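Local coordinates for extracellular solute-binding protein, family 5 (Chelativorans sp., PDB 6WM6) that binds EDTA in the periplasm and probably hands it to an ABC transporter for uptake, as a member of the family 5 solute-binding proteins, at residues G295-N301 with T532-E538; E49-A53 with E271-Y276. All blocks are in the same frame, centred on the assembly; numbering follows the deposited sequence.

Contact 1 (G295-N301 with T532-E538); sequences GIDFQMN and TALIYKE
Asp297 and Tyr536 face each other as a hydrogen-bonded pair of an antiparallel ladder, and Gln299 and Leu534 form the next such pair. Within the first pair, Asp297 N reaches Tyr536 O at 2.9 Å and Tyr536 N returns a bond to Asp297 O. The second pair repeats this exchange, and Glu538 N to Gly295 O carries the ladder past the strand at one end. At the other end Thr532 N binds Asn301 O, while Thr532 OG1 accepts Asn301 N at 2.9 Å and also bonds to Asp545. With chi1 at 68°, the hydroxyl sits between its own backbone N and carbonyl carbon, turned back toward the backbone N of Asn301.

One bond joins two side chains, Gln299 NE2 to Tyr536 OH, 2.9 Å long and nearly straight at 170°. The hydroxyl lies in the amide plane, yet amide and ring stand almost perpendicular, 89° apart. Leu543 O and Asp545 N hold the same amide from outside, which fixes its rotation. A phenylalanine in place of Tyr536 lacks the hydroxyl and would probably leave Gln299 NE2 without this acceptor.

Apolar contacts gather on the face bearing Ile296, Phe298 and Ile535. Ile296 CG2 meets Ile535 CG2 at 3.7 Å, and the methylenes of Lys537 run across Ile296, CE lying 3.5 Å from CG1. At the solvent-facing end a water donates to both Ile296 O and Glu538 OE1.

Helices 263-268 and 282-290 cover the apolar face: Leu267 touches Ile296 and Ile535, while Phe298 rests on Val285 and Ala289. Strand 274-275 flanks 534-537 on its other edge, so 534-537 runs between 274-275 and 296-299.

Contact 2 (E49-A53 with E271-Y276); sequences EVTFA and EVDVIY
Thr51 and Asp273 grip each other twice. Asp273 N donates to Thr51 O at 2.8 Å, and Asp273 OD2 accepts the Thr51 amide N at 3.0 Å. That oxygen is met on its anti side, with the donor 18° out of the carboxylate plane. A chi1 of -51° sets Asp273 CG beside its own backbone N, which brings the carboxylate up to the edge of 49-53. Thr51 O receives a second, weak bond from Val274 N. Further along, Ala53 N donates to Val274 O at 2.9 Å in an almost straight line, and Phe52 and Val274 make the single bridge between the backbones.

The side chains fill in around these bonds. Val274 CG1 packs obliquely against the Phe52 ring, 3.6 Å from CD2, and Val274 CG2 reaches across to Val50 CG1. Phe52 CZ touches Tyr276 CB at 4.0 Å. Ala53 CB touches Val272 CG1 and, about a right angle away, Ile275 CG2, the latter at 3.9 Å.

Waters form the next layer. Two donate to Asp273 OD2, one also giving to Glu49 O and the other bonded to Thr51 OG1, so this oxygen has three hydrogen-bond donors. A third water joins Ala53 O to Tyr276 N.

Farther out, Lys253 pairs with Glu49 and Arg255 with Glu271, tying both segments to strand 251-256, while Tyr276 OH bonds to Asp545. Strand 49-54 is an outermost strand of its four-stranded mixed sheet, with 251-256 on its inner side. The arrangement is an isolated beta bridge, with an aspartate carboxylate standing in for a backbone acceptor, joining that edge to the larger mixed sheet of this periplasmic binding protein.

The centres of contacts 1 and 2 are about 11 Å apart, and each contributes one of two neighbouring strands of the seven-stranded mixed sheet, 524-537 and 274-275 respectively. Ile535 O to Ile275 N and Lys537 N to Asp273 O, both 2.9 Å and probable hydrogen bonds, join them directly. Across the fold the order is therefore 296-299, 534-537, 274-275 and then 49-54, the last belonging to the four-stranded sheet. Along the chain, contact 2 closes before contact 1 opens: 49-53 meets 271-276, and 295-301 pairs with 532-538 near the C-terminal end. Together they bring early, middle and late parts of the chain side by side, the four-stranded sheet's edge meeting the larger one through a single bridge.

Contact 1 (G295-N301 with T532-E538)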
loop_
_atom_site.group_PDB
_atom_site.type_symbol
_atom_site.label_atom_id
_atom_site.label_comp_id
_atom_site.label_asym_id
_atom_site.label_seq_id
_atom_site.Cartn_x
_atom_site.Cartn_y
_atom_site.Cartn_z
ATOM N N GLY A 295 -19.478 19.252 13.600
ATOM C CA GLY A 295 -18.867 18.155 14.316
ATOM C C GLY A 295 -17.927 17.333 13.472
ATOM O O GLY A 295 -17.692 16.166 13.803
ATOM N N ILE A 296 -17.389 17.900 12.401
ATOM C CA ILE A 296 -16.465 17.205 11.504
ATOM C C ILE A 296 -15.044 17.617 11.836
ATOM O O ILE A 296 -14.765 18.806 12.045
ATOM C CB ILE A 296 -16.802 17.506 10.035
ATOM C CG1 ILE A 296 -18.156 16.837 9.686
ATOM C CG2 ILE A 296 -15.677 17.055 9.111
ATOM C CD1 ILE A 296 -18.762 17.286 8.389
ATOM N N ASP A 297 -14.153 16.631 11.908
ATOM C CA ASP A 297 -12.727 16.863 12.115
ATOM C C ASP A 297 -11.979 16.052 11.074
ATOM O O ASP A 297 -12.556 15.272 10.316
ATOM C CB ASP A 297 -12.283 16.461 13.531
ATOM C CG ASP A 297 -11.050 17.247 14.005
ATOM O OD1 ASP A 297 -10.430 18.000 13.200
ATOM O OD2 ASP A 297 -10.707 17.102 15.197
ATOM N N PHE A 298 -10.655 16.241 11.027
ATOM C CA PHE A 298 -9.863 15.502 10.053
ATOM C C PHE A 298 -8.446 15.278 10.555
ATOM O O PHE A 298 -7.943 16.016 11.405
ATOM C CB PHE A 298 -9.871 16.189 8.671
ATOM C CG PHE A 298 -9.214 17.528 8.625
ATOM C CD1 PHE A 298 -9.901 18.666 9.000
ATOM C CD2 PHE A 298 -7.909 17.653 8.183
ATOM C CE1 PHE A 298 -9.301 19.914 8.951
ATOM C CE2 PHE A 298 -7.298 18.899 8.130
ATOM C CZ PHE A 298 -7.998 20.026 8.514
ATOM N N GLN A 299 -7.834 14.233 10.024
ATOM C CA GLN A 299 -6.442 13.861 10.279
ATOM C C GLN A 299 -5.792 13.637 8.921
ATOM O O GLN A 299 -6.401 13.043 8.020
ATOM C CB GLN A 299 -6.350 12.586 11.090
ATOM C CG GLN A 299 -6.950 12.661 12.485
ATOM C CD GLN A 299 -7.086 11.308 13.127
ATOM O OE1 GLN A 299 -6.243 10.432 12.959
ATOM N NE2 GLN A 299 -8.172 11.097 13.884
ATOM N N MET A 300 -4.549 14.104 8.752
ATOM C CA MET A 300 -3.792 13.916 7.538
ATOM C C MET A 300 -2.336 13.641 7.888
ATOM O O MET A 300 -1.782 14.316 8.763
ATOM C CB MET A 300 -3.836 15.179 6.682
ATOM C CG MET A 300 -5.223 15.571 6.244
ATOM S SD MET A 300 -5.241 17.029 5.198
ATOM C CE MET A 300 -4.306 16.478 3.807
ATOM N N ASN A 301 -1.725 12.691 7.184
ATOM C CA ASN A 301 -0.351 12.284 7.451
ATOM C C ASN A 301 0.314 11.884 6.137
ATOM O O ASN A 301 -0.369 11.558 5.154
ATOM C CB ASN A 301 -0.310 11.095 8.424
ATOM C CG ASN A 301 -0.838 11.444 9.779
ATOM O OD1 ASN A 301 -0.202 12.143 10.566
ATOM N ND2 ASN A 301 -2.044 10.972 10.062
ATOM N N THR A 532 -2.577 11.405 3.259
ATOM C CA THR A 532 -3.838 10.783 3.604
ATOM C C THR A 532 -4.850 11.861 4.015
ATOM O O THR A 532 -4.504 13.010 4.299
ATOM C CB THR A 532 -3.683 9.831 4.785
ATOM O OG1 THR A 532 -3.379 10.623 5.945
ATOM C CG2 THR A 532 -2.594 8.805 4.575
ATOM N N ALA A 533 -6.121 11.481 4.055
ATOM C CA ALA A 533 -7.143 12.377 4.589
ATOM C C ALA A 533 -8.255 11.528 5.189
ATOM O O ALA A 533 -9.059 10.938 4.460
ATOM C CB ALA A 533 -7.686 13.295 3.496
ATOM N N LEU A 534 -8.321 11.494 6.505
ATOM C CA LEU A 534 -9.409 10.857 7.246
ATOM C C LEU A 534 -10.287 11.972 7.779
ATOM O O LEU A 534 -9.846 12.778 8.588
ATOM C CB LEU A 534 -8.841 10.032 8.393
ATOM C CG LEU A 534 -9.826 9.237 9.227
ATOM C CD1 LEU A 534 -10.488 8.129 8.434
ATOM C CD2 LEU A 534 -9.096 8.684 10.459
ATOM N N ILE A 535 -11.522 12.045 7.291
ATOM C CA ILE A 535 -12.437 13.145 7.583
ATOM C C ILE A 535 -13.698 12.508 8.147
ATOM O O ILE A 535 -14.261 11.589 7.526
ATOM C CB ILE A 535 -12.738 13.968 6.323
ATOM C CG1 ILE A 535 -11.443 14.381 5.608
ATOM C CG2 ILE A 535 -13.554 15.232 6.694
ATOM C CD1 ILE A 535 -11.650 15.039 4.244
ATOM N N TYR A 536 -14.134 12.960 9.322
ATOM C CA TYR A 536 -15.077 12.145 10.083
ATOM C C TYR A 536 -15.826 12.963 11.117
ATOM O O TYR A 536 -15.419 14.056 11.490
ATOM C CB TYR A 536 -14.341 10.983 10.791
ATOM C CG TYR A 536 -13.276 11.481 11.751
ATOM C CD1 TYR A 536 -12.027 11.877 11.275
ATOM C CD2 TYR A 536 -13.506 11.583 13.116
ATOM C CE1 TYR A 536 -11.060 12.375 12.139
ATOM C CE2 TYR A 536 -12.551 12.063 13.981
ATOM C CZ TYR A 536 -11.325 12.456 13.483
ATOM O OH TYR A 536 -10.343 12.960 14.307
ATOM N N LYS A 537 -16.912 12.381 11.620
ATOM C CA LYS A 537 -17.642 12.959 12.735
ATOM C C LYS A 537 -16.914 12.658 14.042
ATOM O O LYS A 537 -16.666 11.489 14.368
ATOM C CB LYS A 537 -19.058 12.384 12.737
ATOM C CG LYS A 537 -19.902 12.873 11.566
ATOM C CD LYS A 537 -20.247 14.359 11.695
ATOM C CE LYS A 537 -20.994 14.913 10.480
ATOM N NZ LYS A 537 -22.418 14.498 10.468
ATOM N N GLU A 538 -16.602 13.716 14.798
ATOM C CA GLU A 538 -15.755 13.606 15.979
ATOM C C GLU A 538 -16.408 12.877 17.135
ATOM O O GLU A 538 -15.721 12.505 18.086
ATOM C CB GLU A 538 -15.284 14.996 16.405
ATOM C CG GLU A 538 -16.381 15.866 16.955
ATOM C CD GLU A 538 -15.986 17.336 17.039
ATOM O OE1 GLU A 538 -14.805 17.651 16.773
ATOM O OE2 GLU A 538 -16.858 18.165 17.355
HETATM O O HOH W 1 -14.262 19.631 14.759
#

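Contact 2 (E49-A53 with E271-Y276)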
loop_
_atom_site.group_PDB
_atom_site.type_symbol
_atom_site.label_atom_id
_atom_site.label_comp_id
_atom_site.label_asym_id
_atom_site.label_seq_id
_atom_site.Cartn_x
_atom_site.Cartn_y
_atom_site.Cartn_z
ATOM N N GLU A 49 -24.298 3.214 15.577
ATOM C CA GLU A 49 -23.830 2.783 14.264
ATOM C C GLU A 49 -22.850 3.797 13.706
ATOM O O GLU A 49 -22.934 4.991 14.010
ATOM C CB GLU A 49 -24.984 2.612 13.263
ATOM C CG GLU A 49 -26.114 1.708 13.743
ATOM C CD GLU A 49 -27.090 1.357 12.632
ATOM O OE1 GLU A 49 -26.925 1.886 11.515
ATOM O OE2 GLU A 49 -28.010 0.547 12.884
ATOM N N VAL A 50 -21.917 3.318 12.892
ATOM C CA VAL A 50 -20.978 4.149 12.142
ATOM C C VAL A 50 -21.004 3.675 10.695
ATOM O O VAL A 50 -20.989 2.462 10.431
ATOM C CB VAL A 50 -19.553 4.061 12.714
ATOM C CG1 VAL A 50 -18.515 4.626 11.722
ATOM C CG2 VAL A 50 -19.478 4.757 14.060
ATOM N N THR A 51 -21.029 4.627 9.764
ATOM C CA THR A 51 -20.958 4.345 8.338
ATOM C C THR A 51 -19.702 4.969 7.753
ATOM O O THR A 51 -19.470 6.172 7.905
ATOM C CB THR A 51 -22.197 4.852 7.621
ATOM O OG1 THR A 51 -23.360 4.187 8.145
ATOM C CG2 THR A 51 -22.120 4.559 6.142
ATOM N N PHE A 52 -18.914 4.148 7.066
ATOM C CA PHE A 52 -17.617 4.513 6.486
ATOM C C PHE A 52 -17.730 4.380 4.974
ATOM O O PHE A 52 -18.085 3.314 4.462
ATOM C CB PHE A 52 -16.581 3.536 7.066
ATOM C CG PHE A 52 -15.130 3.834 6.763
ATOM C CD1 PHE A 52 -14.642 3.822 5.471
ATOM C CD2 PHE A 52 -14.236 4.062 7.797
ATOM C CE1 PHE A 52 -13.284 4.072 5.223
ATOM C CE2 PHE A 52 -12.894 4.297 7.545
ATOM C CZ PHE A 52 -12.428 4.303 6.268
ATOM N N ALA A 53 -17.417 5.447 4.256
ATOM C CA ALA A 53 -17.512 5.430 2.805
ATOM C C ALA A 53 -16.314 4.724 2.195
ATOM O O ALA A 53 -15.174 4.952 2.611
ATOM C CB ALA A 53 -17.550 6.861 2.258
ATOM N N GLU A 271 -25.060 10.998 5.329
ATOM C CA GLU A 271 -25.182 9.697 4.686
ATOM C C GLU A 271 -24.050 8.765 5.099
ATOM O O GLU A 271 -24.211 7.538 5.108
ATOM C CB GLU A 271 -25.160 9.891 3.171
ATOM C CG GLU A 271 -25.294 8.629 2.344
ATOM C CD GLU A 271 -25.399 8.924 0.853
ATOM O OE1 GLU A 271 -25.565 10.111 0.492
ATOM O OE2 GLU A 271 -25.313 7.974 0.048
ATOM N N VAL A 272 -22.887 9.334 5.403
ATOM C CA VAL A 272 -21.769 8.585 5.957
ATOM C C VAL A 272 -21.211 9.422 7.093
ATOM O O VAL A 272 -21.449 10.636 7.185
ATOM C CB VAL A 272 -20.672 8.293 4.917
ATOM C CG1 VAL A 272 -21.229 7.532 3.723
ATOM C CG2 VAL A 272 -19.983 9.577 4.470
ATOM N N ASP A 273 -20.451 8.760 7.969
ATOM C CA ASP A 273 -19.810 9.414 9.098
ATOM C C ASP A 273 -18.293 9.502 8.992
ATOM O O ASP A 273 -17.680 10.215 9.804
ATOM C CB ASP A 273 -20.156 8.661 10.386
ATOM C CG ASP A 273 -21.634 8.425 10.545
ATOM O OD1 ASP A 273 -22.379 9.410 10.558
ATOM O OD2 ASP A 273 -22.044 7.262 10.645
ATOM N N VAL A 274 -17.689 8.786 8.050
ATOM C CA VAL A 274 -16.240 8.725 7.881
ATOM C C VAL A 274 -15.964 8.602 6.389
ATOM O O VAL A 274 -16.607 7.797 5.701
ATOM C CB VAL A 274 -15.619 7.497 8.558
ATOM C CG1 VAL A 274 -14.081 7.557 8.486
ATOM C CG2 VAL A 274 -16.095 7.361 9.986
ATOM N N ILE A 275 -14.988 9.358 5.908
ATOM C CA ILE A 275 -14.474 9.212 4.550
ATOM C C ILE A 275 -12.951 9.174 4.623
ATOM O O ILE A 275 -12.344 9.744 5.539
ATOM C CB ILE A 275 -14.983 10.306 3.602
ATOM C CG1 ILE A 275 -14.435 11.685 3.973
ATOM C CG2 ILE A 275 -16.518 10.330 3.605
ATOM C CD1 ILE A 275 -14.769 12.766 2.970
ATOM N N TYR A 276 -12.332 8.538 3.630
ATOM C CA TYR A 276 -10.863 8.389 3.564
ATOM C C TYR A 276 -10.420 8.515 2.110
ATOM O O TYR A 276 -9.840 7.590 1.529
ATOM C CB TYR A 276 -10.452 7.049 4.171
ATOM C CG TYR A 276 -8.982 6.886 4.522
ATOM C CD1 TYR A 276 -8.360 7.745 5.394
ATOM C CD2 TYR A 276 -8.244 5.819 4.026
ATOM C CE1 TYR A 276 -7.027 7.558 5.786
ATOM C CE2 TYR A 276 -6.914 5.638 4.381
ATOM C CZ TYR A 276 -6.324 6.516 5.240
ATOM O OH TYR A 276 -5.014 6.317 5.616
HETATM O O HOH W 2 -23.743 7.405 13.017
HETATM O O HOH W 3 -24.338 5.293 10.347
HETATM O O HOH W 4 -13.448 6.883 1.619
#